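Local coordinates for protein OR486 (Synthetic construct, PDB 4R80) that has no known biological function but was designed de novo as a beta-sheet protein that adopts the cystatin fold, at residues T39-L44 against T56-K61. Sequence-based numbering, arbitrary orientation.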
loop_
_atom_site.group_PDB
_atom_site.type_symbol
_atom_site.label_atom_id
_atom_site.label_comp_id
_atom_site.label_asym_id
_atom_site.label_seq_id
_atom_site.Cartn_x
_atom_site.Cartn_y
_atom_site.Cartn_z
ATOM N N THR A 39 3.867 -11.886 -4.032
ATOM C CA THR A 39 2.836 -10.861 -3.947
ATOM C C THR A 39 2.715 -10.342 -2.519
ATOM O O THR A 39 2.566 -11.121 -1.579
ATOM C CB THR A 39 1.469 -11.410 -4.399
ATOM O OG1 THR A 39 1.517 -11.728 -5.796
ATOM C CG2 THR A 39 0.367 -10.393 -4.146
ATOM N N ILE A 40 2.784 -9.025 -2.358
ATOM C CA ILE A 40 2.633 -8.415 -1.042
ATOM C C ILE A 40 1.426 -7.481 -0.983
ATOM O O ILE A 40 1.246 -6.615 -1.839
ATOM C CB ILE A 40 3.910 -7.663 -0.615
ATOM C CG1 ILE A 40 5.137 -8.559 -0.808
ATOM C CG2 ILE A 40 3.814 -7.229 0.838
ATOM C CD1 ILE A 40 6.398 -8.027 -0.171
ATOM N N ARG A 41 0.603 -7.667 0.044
ATOM C CA ARG A 41 -0.610 -6.882 0.218
ATOM C C ARG A 41 -0.436 -5.844 1.319
ATOM O O ARG A 41 -0.160 -6.185 2.468
ATOM C CB ARG A 41 -1.803 -7.789 0.525
ATOM C CG ARG A 41 -2.226 -8.676 -0.634
ATOM C CD ARG A 41 -3.435 -9.520 -0.267
ATOM N NE ARG A 41 -3.926 -10.300 -1.399
ATOM C CZ ARG A 41 -3.523 -11.533 -1.688
ATOM N NH1 ARG A 41 -2.618 -12.133 -0.927
ATOM N NH2 ARG A 41 -4.024 -12.168 -2.740
ATOM N N VAL A 42 -0.591 -4.575 0.956
ATOM C CA VAL A 42 -0.418 -3.482 1.903
ATOM C C VAL A 42 -1.744 -2.767 2.142
ATOM O O VAL A 42 -2.368 -2.257 1.211
ATOM C CB VAL A 42 0.626 -2.466 1.407
ATOM C CG1 VAL A 42 0.837 -1.377 2.446
ATOM C CG2 VAL A 42 1.936 -3.167 1.086
ATOM N N GLU A 43 -2.169 -2.748 3.400
ATOM C CA GLU A 43 -3.410 -2.098 3.792
ATOM C C GLU A 43 -3.115 -0.714 4.360
ATOM O O GLU A 43 -2.340 -0.576 5.305
ATOM C CB GLU A 43 -4.125 -2.954 4.836
ATOM C CG GLU A 43 -4.492 -4.341 4.332
ATOM C CD GLU A 43 -5.085 -5.221 5.414
ATOM O OE1 GLU A 43 -5.718 -4.681 6.345
ATOM O OE2 GLU A 43 -4.901 -6.455 5.341
ATOM N N LEU A 44 -3.738 0.310 3.783
ATOM C CA LEU A 44 -3.524 1.681 4.233
ATOM C C LEU A 44 -4.859 2.350 4.522
ATOM O O LEU A 44 -5.888 1.980 3.958
ATOM C CB LEU A 44 -2.748 2.490 3.187
ATOM C CG LEU A 44 -1.459 1.879 2.631
ATOM C CD1 LEU A 44 -1.790 1.047 1.423
ATOM C CD2 LEU A 44 -0.446 2.945 2.262
ATOM N N THR A 56 -6.413 -1.029 -0.068
ATOM C CA THR A 56 -5.604 -2.232 -0.210
ATOM C C THR A 56 -4.857 -2.208 -1.539
ATOM O O THR A 56 -5.472 -2.189 -2.603
ATOM C CB THR A 56 -6.467 -3.503 -0.138
ATOM O OG1 THR A 56 -7.113 -3.577 1.138
ATOM C CG2 THR A 56 -5.607 -4.741 -0.341
ATOM N N VAL A 57 -3.530 -2.195 -1.474
ATOM C CA VAL A 57 -2.704 -2.217 -2.677
ATOM C C VAL A 57 -1.860 -3.485 -2.774
ATOM O O VAL A 57 -1.119 -3.828 -1.851
ATOM C CB VAL A 57 -1.805 -0.975 -2.771
ATOM C CG1 VAL A 57 -1.207 -0.688 -1.434
ATOM C CG2 VAL A 57 -0.719 -1.174 -3.818
ATOM N N GLU A 58 -1.994 -4.189 -3.893
ATOM C CA GLU A 58 -1.202 -5.384 -4.158
ATOM C C GLU A 58 0.098 -5.066 -4.896
ATOM O O GLU A 58 0.076 -4.596 -6.033
ATOM C CB GLU A 58 -2.022 -6.406 -4.941
ATOM C CG GLU A 58 -3.265 -6.871 -4.213
ATOM C CD GLU A 58 -4.056 -7.887 -5.009
ATOM O OE1 GLU A 58 -3.649 -8.198 -6.148
ATOM O OE2 GLU A 58 -5.086 -8.373 -4.495
ATOM N N VAL A 59 1.225 -5.314 -4.236
ATOM C CA VAL A 59 2.535 -5.083 -4.833
ATOM C C VAL A 59 3.146 -6.410 -5.264
ATOM O O VAL A 59 3.143 -7.383 -4.509
ATOM C CB VAL A 59 3.487 -4.387 -3.842
ATOM C CG1 VAL A 59 4.819 -4.081 -4.507
ATOM C CG2 VAL A 59 2.847 -3.115 -3.297
ATOM N N GLU A 60 3.660 -6.452 -6.496
ATOM C CA GLU A 60 4.262 -7.669 -7.029
ATOM C C GLU A 60 5.774 -7.563 -7.208
ATOM O O GLU A 60 6.281 -6.582 -7.752
ATOM C CB GLU A 60 3.601 -8.055 -8.353
ATOM C CG GLU A 60 4.127 -9.349 -8.956
ATOM C CD GLU A 60 3.843 -10.568 -8.090
ATOM O OE1 GLU A 60 2.858 -10.546 -7.322
ATOM O OE2 GLU A 60 4.607 -11.552 -8.179
ATOM N N LYS A 61 6.489 -8.592 -6.750
ATOM C CA LYS A 61 7.931 -8.686 -6.941
ATOM C C LYS A 61 8.265 -9.492 -8.191
ATOM O O LYS A 61 7.985 -10.690 -8.258
ATOM C CB LYS A 61 8.584 -9.347 -5.722
ATOM C CG LYS A 61 10.022 -9.799 -5.946
ATOM C CD LYS A 61 10.538 -10.618 -4.765
ATOM C CE LYS A 61 11.968 -11.101 -4.991
ATOM N NZ LYS A 61 12.920 -9.976 -5.179
#
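T39 meets E60 as a non-hydrogen-bonded antiparallel pair, and their side chains meet on the face that also carries R41 and E58. The contact is modelled as a hydrogen bond from T39 OG1 to E60 OE1, but one too short to be taken at face value. CG of E60 is anti to the backbone N, and chi2 (64°) bends CD toward the threonine.

At I40 the backbones close on each other, I40 N giving its hydrogen to V59 O at 2.7 Å and V59 N returning one to I40 O. Both bonds are nearly straight. The side chains of I40 and V59 leave by the other face, where both touch A11 of helix 4-22.

R41 returns to the face of T39, beside E58. The two side chains run alongside each other and point the same way, R41 CG lying 4.1 Å from E58 CG. The charged ends are only loosely paired: R41 NE lies 3.8 Å from E58 OE2, a long salt bridge, with the guanidinium and carboxylate planes 84° apart. The firmer polar partner of R41 is Q36, whose OE1 accepts from NH1.

V42 repeats the two-bond exchange, this time with V57: V42 N to V57 O is 3.0 Å and V57 N to V42 O 2.9 Å. V57 CG1 sits between its own backbone N and carbonyl carbon (chi1 43°), packing against V42 CB at 3.8 Å. Both valines touch A15 of the helix.

E43 and T56 form the next non-hydrogen-bonded pair; the E43 carboxylate has a long, weak ion pair with R32. The L44 side chain crosses that of V57 obliquely, CD1 close to V57 CG1 at 3.4 Å, and also packs on V28 and V30 of strand 28-36.

This is the central hairpin of the four-stranded antiparallel sheet in a designed cystatin fold, with I40, V42, V57 and V59 facing helix 4-22.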